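Local structure of vanadium-dependent bromoperoxidase (Corallina officinalis, 1QHB) at residues D268-Y273 against T277-V282; L42-N45 against D50-F53. The protein catalyses the halogenation of organic substrates, using hydrogen peroxide to oxidise bromide, and carries one vanadate and one stabilising calcium ion in each subunit of a dodecamer. All coordinates share one frame; numbering follows the deposited sequence.

Contacts 1 and 2 are both local reversals of the chain, in a subunit where helices far outnumber strands. Contact 2 comes first in sequence, within the loop that leads from helix 11-28 to helix 72-84; contact 1 follows as a beta hairpin of strands 270-273 and 276-285. Their centres are 51 Å apart, with about 34 Å between nearest atoms, on opposite sides of the chain's centre, and no strand or helix is common to both. Each is away from the vanadate and calcium sites and meets a different neighbour in the dodecamer: Thr277-Ser279 pair with a strand of the second subunit, and Arg44 forms a salt bridge with Asp501 of the third.

Contact 1 (D268-Y273 against T277-V282); sequences DGEIAY and TISQRV
Asp268 opens the hairpin with a salt bridge to Arg281, OD1 lying 3.0 Å from NH2 at the syn side of the carboxylate and near the guanidinium plane; the two planes are 56° apart. The aspartate's backbone O takes a second, weak bond from NH1, while NE turns to Asp517. Gly269 receives Gln280 N on its carbonyl O at 2.9 Å, and the glutamine's CG packs on that same oxygen. Glu270 bends at chi2 (-58°), bringing its carboxylate over the facing strand. There water 1 donates a hydrogen bond to Glu270 OE2 (2.6 Å) and accepts from Ser279 OG and Arg281 NH1, while water 2 joins OE1 to Thr277 OG1. Ser279 OG also accepts from Arg281 N, an ST turn. Ile271 and Ile278 form the hydrogen-bonded antiparallel pair, exchanging N-H...O bonds of 2.8 Å (Ile271 N to Ile278 O) and 2.9 Å (Ile278 N to Ile271 O). On their face, Ile271 CD1 rests against Ile278 CG2. Tyr273 has CG anti to its own N (chi1 -177°); Ile278 CD1 lies over one face of its ring in a CH-pi contact, 4.1 Å from the centroid, and its OH bonds Asn341 of the second subunit. A strand of that subunit pairs antiparallel with Thr277-Ser279, so the sheet runs on across the interface. The chemistry is thus two-faced: water-linked polar groups about Glu270, mainly apolar contacts about Ile271, Ile278 and the Tyr273 ring, with the arginine probably easing the carboxylates' charge.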
loop_
_atom_site.group_PDB
_atom_site.type_symbol
_atom_site.label_atom_id
_atom_site.label_comp_id
_atom_site.label_asym_id
_atom_site.label_seq_id
_atom_site.Cartn_x
_atom_site.Cartn_y
_atom_site.Cartn_z
ATOM N N ASP A 268 -7.099 -63.177 14.144
ATOM C CA ASP A 268 -5.769 -63.610 14.418
ATOM C C ASP A 268 -4.763 -62.479 14.242
ATOM O O ASP A 268 -3.565 -62.720 14.091
ATOM C CB ASP A 268 -5.375 -64.854 13.617
ATOM C CG ASP A 268 -4.225 -65.563 14.337
ATOM O OD1 ASP A 268 -4.153 -65.540 15.584
ATOM O OD2 ASP A 268 -3.394 -66.086 13.569
ATOM N N GLY A 269 -5.224 -61.227 14.302
ATOM C CA GLY A 269 -4.346 -60.092 14.318
ATOM C C GLY A 269 -3.797 -59.754 12.947
ATOM O O GLY A 269 -2.718 -59.160 12.886
ATOM N N GLU A 270 -4.586 -60.073 11.933
ATOM C CA GLU A 270 -4.131 -59.755 10.583
ATOM C C GLU A 270 -4.884 -58.540 10.019
ATOM O O GLU A 270 -6.110 -58.696 9.802
ATOM C CB GLU A 270 -4.354 -60.923 9.656
ATOM C CG GLU A 270 -3.496 -62.145 9.988
ATOM C CD GLU A 270 -1.995 -61.916 9.979
ATOM O OE1 GLU A 270 -1.504 -61.040 9.232
ATOM O OE2 GLU A 270 -1.208 -62.559 10.709
ATOM N N ILE A 271 -4.257 -57.366 9.807
ATOM C CA ILE A 271 -4.885 -56.200 9.221
ATOM C C ILE A 271 -4.766 -56.298 7.699
ATOM O O ILE A 271 -3.612 -56.428 7.219
ATOM C CB ILE A 271 -4.250 -54.826 9.609
ATOM C CG1 ILE A 271 -4.186 -54.769 11.148
ATOM C CG2 ILE A 271 -4.943 -53.621 9.014
ATOM C CD1 ILE A 271 -3.265 -53.624 11.556
ATOM N N ALA A 272 -5.869 -56.153 6.960
ATOM C CA ALA A 272 -5.776 -56.131 5.498
ATOM C C ALA A 272 -5.161 -54.799 5.071
ATOM O O ALA A 272 -5.738 -53.755 5.318
ATOM C CB ALA A 272 -7.130 -56.237 4.818
ATOM N N TYR A 273 -4.013 -54.784 4.426
ATOM C CA TYR A 273 -3.289 -53.566 4.022
ATOM C C TYR A 273 -3.246 -53.584 2.506
ATOM O O TYR A 273 -2.297 -54.187 1.972
ATOM C CB TYR A 273 -1.890 -53.679 4.601
ATOM C CG TYR A 273 -0.901 -52.539 4.428
ATOM C CD1 TYR A 273 -1.327 -51.230 4.159
ATOM C CD2 TYR A 273 0.454 -52.784 4.509
ATOM C CE1 TYR A 273 -0.406 -50.229 4.024
ATOM C CE2 TYR A 273 1.380 -51.774 4.373
ATOM C CZ TYR A 273 0.933 -50.486 4.126
ATOM O OH TYR A 273 1.825 -49.443 3.938
ATOM N N THR A 277 -0.726 -57.860 3.998
ATOM C CA THR A 277 -1.162 -57.804 5.368
ATOM C C THR A 277 -0.149 -57.240 6.336
ATOM O O THR A 277 1.051 -57.307 6.142
ATOM C CB THR A 277 -1.532 -59.200 5.985
ATOM O OG1 THR A 277 -0.449 -60.115 5.703
ATOM C CG2 THR A 277 -2.797 -59.775 5.389
ATOM N N ILE A 278 -0.715 -56.721 7.428
ATOM C CA ILE A 278 0.067 -56.302 8.574
ATOM C C ILE A 278 -0.268 -57.293 9.707
ATOM O O ILE A 278 -1.445 -57.505 9.994
ATOM C CB ILE A 278 -0.268 -54.898 9.066
ATOM C CG1 ILE A 278 0.121 -53.840 8.023
ATOM C CG2 ILE A 278 0.422 -54.620 10.399
ATOM C CD1 ILE A 278 -0.625 -52.532 8.161
ATOM N N SER A 279 0.745 -57.789 10.379
ATOM C CA SER A 279 0.500 -58.667 11.515
ATOM C C SER A 279 0.610 -57.812 12.783
ATOM O O SER A 279 1.612 -57.107 12.834
ATOM C CB SER A 279 1.609 -59.760 11.530
ATOM O OG SER A 279 1.536 -60.392 12.801
ATOM N N GLN A 280 -0.274 -57.906 13.756
ATOM C CA GLN A 280 -0.208 -57.184 14.981
ATOM C C GLN A 280 0.760 -57.813 15.995
ATOM O O GLN A 280 0.981 -57.248 17.085
ATOM C CB GLN A 280 -1.591 -57.123 15.675
ATOM C CG GLN A 280 -2.650 -56.389 14.874
ATOM C CD GLN A 280 -2.663 -54.892 15.168
ATOM O OE1 GLN A 280 -1.595 -54.275 15.294
ATOM N NE2 GLN A 280 -3.890 -54.350 15.286
ATOM N N ARG A 281 1.347 -58.963 15.684
ATOM C CA ARG A 281 2.217 -59.631 16.655
ATOM C C ARG A 281 3.552 -58.901 16.748
ATOM O O ARG A 281 4.128 -58.619 15.690
ATOM C CB ARG A 281 2.416 -61.103 16.235
ATOM C CG ARG A 281 1.132 -61.918 16.307
ATOM C CD ARG A 281 1.391 -63.415 16.199
ATOM N NE ARG A 281 0.359 -64.158 16.938
ATOM C CZ ARG A 281 -0.883 -64.373 16.488
ATOM N NH1 ARG A 281 -1.278 -64.018 15.265
ATOM N NH2 ARG A 281 -1.751 -65.031 17.226
ATOM N N VAL A 282 3.979 -58.583 17.962
ATOM C CA VAL A 282 5.208 -57.856 18.194
ATOM C C VAL A 282 6.372 -58.757 18.558
ATOM O O VAL A 282 6.234 -59.859 19.105
ATOM C CB VAL A 282 4.946 -56.877 19.392
ATOM C CG1 VAL A 282 4.673 -57.691 20.669
ATOM C CG2 VAL A 282 6.108 -55.919 19.619
HETATM O O HOH W 1 -0.453 -62.163 13.178
HETATM O O HOH W 2 0.835 -60.494 8.269
#

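Contact 2 (L42-N45 against D50-F53)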
loop_
_atom_site.group_PDB
_atom_site.type_symbol
_atom_site.label_atom_id
_atom_site.label_comp_id
_atom_site.label_asym_id
_atom_site.label_seq_id
_atom_site.Cartn_x
_atom_site.Cartn_y
_atom_site.Cartn_z
ATOM N N LEU A 42 17.984 -23.013 39.532
ATOM C CA LEU A 42 17.748 -23.044 40.980
ATOM C C LEU A 42 18.819 -23.827 41.725
ATOM O O LEU A 42 19.362 -23.313 42.709
ATOM C CB LEU A 42 16.334 -23.612 41.253
ATOM C CG LEU A 42 15.874 -23.730 42.715
ATOM C CD1 LEU A 42 15.830 -22.396 43.430
ATOM C CD2 LEU A 42 14.511 -24.404 42.845
ATOM N N TYR A 43 19.098 -25.067 41.370
ATOM C CA TYR A 43 19.973 -25.940 42.150
ATOM C C TYR A 43 21.426 -25.535 41.991
ATOM O O TYR A 43 21.945 -25.240 40.898
ATOM C CB TYR A 43 19.767 -27.447 41.832
ATOM C CG TYR A 43 18.286 -27.786 41.921
ATOM C CD1 TYR A 43 17.565 -27.595 43.097
ATOM C CD2 TYR A 43 17.605 -28.219 40.803
ATOM C CE1 TYR A 43 16.201 -27.873 43.152
ATOM C CE2 TYR A 43 16.241 -28.529 40.871
ATOM C CZ TYR A 43 15.561 -28.362 42.037
ATOM O OH TYR A 43 14.209 -28.646 42.089
ATOM N N ARG A 44 22.066 -25.310 43.168
ATOM C CA ARG A 44 23.451 -24.857 43.100
ATOM C C ARG A 44 24.442 -25.875 43.650
ATOM O O ARG A 44 24.103 -26.705 44.481
ATOM C CB ARG A 44 23.651 -23.587 43.914
ATOM C CG ARG A 44 22.509 -22.557 43.789
ATOM C CD ARG A 44 22.368 -22.087 42.342
ATOM N NE ARG A 44 23.498 -21.235 41.943
ATOM C CZ ARG A 44 23.418 -20.357 40.936
ATOM N NH1 ARG A 44 22.300 -20.218 40.202
ATOM N NH2 ARG A 44 24.437 -19.562 40.627
ATOM N N ASN A 45 25.674 -25.762 43.169
ATOM C CA ASN A 45 26.793 -26.516 43.655
ATOM C C ASN A 45 27.266 -25.828 44.957
ATOM O O ASN A 45 27.684 -24.669 44.940
ATOM C CB ASN A 45 27.925 -26.441 42.636
ATOM C CG ASN A 45 29.153 -27.222 43.067
ATOM O OD1 ASN A 45 29.805 -26.858 44.061
ATOM N ND2 ASN A 45 29.498 -28.283 42.357
ATOM N N ASP A 50 27.959 -22.185 41.730
ATOM C CA ASP A 50 27.383 -22.230 40.406
ATOM C C ASP A 50 26.167 -23.155 40.353
ATOM O O ASP A 50 26.006 -24.018 41.204
ATOM C CB ASP A 50 28.358 -22.796 39.372
ATOM C CG ASP A 50 29.666 -22.041 39.267
ATOM O OD1 ASP A 50 29.606 -20.800 39.117
ATOM O OD2 ASP A 50 30.742 -22.667 39.336
ATOM N N PRO A 51 25.426 -23.019 39.278
ATOM C CA PRO A 51 24.267 -23.852 39.028
ATOM C C PRO A 51 24.798 -25.249 38.749
ATOM O O PRO A 51 25.805 -25.416 38.042
ATOM C CB PRO A 51 23.551 -23.190 37.862
ATOM C CG PRO A 51 24.553 -22.316 37.189
ATOM C CD PRO A 51 25.602 -21.950 38.212
ATOM N N SER A 52 24.132 -26.260 39.327
ATOM C CA SER A 52 24.602 -27.625 39.112
ATOM C C SER A 52 23.858 -28.338 37.984
ATOM O O SER A 52 24.324 -29.385 37.495
ATOM C CB SER A 52 24.378 -28.402 40.420
ATOM O OG SER A 52 22.948 -28.366 40.701
ATOM N N PHE A 53 22.677 -27.844 37.623
ATOM C CA PHE A 53 21.860 -28.379 36.548
ATOM C C PHE A 53 21.378 -29.794 36.799
ATOM O O PHE A 53 21.054 -30.451 35.818
ATOM C CB PHE A 53 22.650 -28.320 35.235
ATOM C CG PHE A 53 22.871 -26.890 34.810
ATOM C CD1 PHE A 53 21.803 -26.034 34.570
ATOM C CD2 PHE A 53 24.165 -26.413 34.698
ATOM C CE1 PHE A 53 22.003 -24.688 34.237
ATOM C CE2 PHE A 53 24.388 -25.077 34.350
ATOM C CZ PHE A 53 23.296 -24.228 34.127
HETATM O O HOH W 3 21.042 -25.844 38.435
#
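Ser52 reaches Tyr43 O twice, through its backbone N at 2.9 Å and, weakly, through its hydroxyl OG at 3.3 Å. The torsion chi1 of 60° sets OG between the serine's own N and carbonyl carbon, from where it meets the tyrosine oxygen and also lies 3.5 Å from Tyr43 CB. The N-H arrives from above the carbonyl plane. Water 3 donates to the same oxygen and accepts from Phe53 N, so three hydrogen bonds converge on one carbonyl. Tyr43 turns its ring away from this junction, and its OH bonds Glu39. Further along, Asn45 N meets Asp50 O at 2.6 Å in an almost linear bond. These backbone bonds frame a single beta bridge between Arg44 and Pro51, closing a short turn within the long loop between helix 11-28 and helix 72-84. Arg44 folds back over the bridge by successive bends at chi2 (-61°) and chi3 (-71°), which lay one guanidinium face over the Asp50-Pro51 peptide: Pro51 N sits 3.6 Å above its plane, offset toward the rim, and NH2 touches Pro51 CD. The edge nitrogens are held elsewhere, NE by Gly49 O, NH1 by Leu41 O and NH2 in a salt bridge to Asp501 of the third subunit. Asn45 CB packs 3.4 Å from Asp50 O, and its OD1 accepts from Thr48 N within the turn. Pro51 CB, for its part, covers one face of the Phe53 ring.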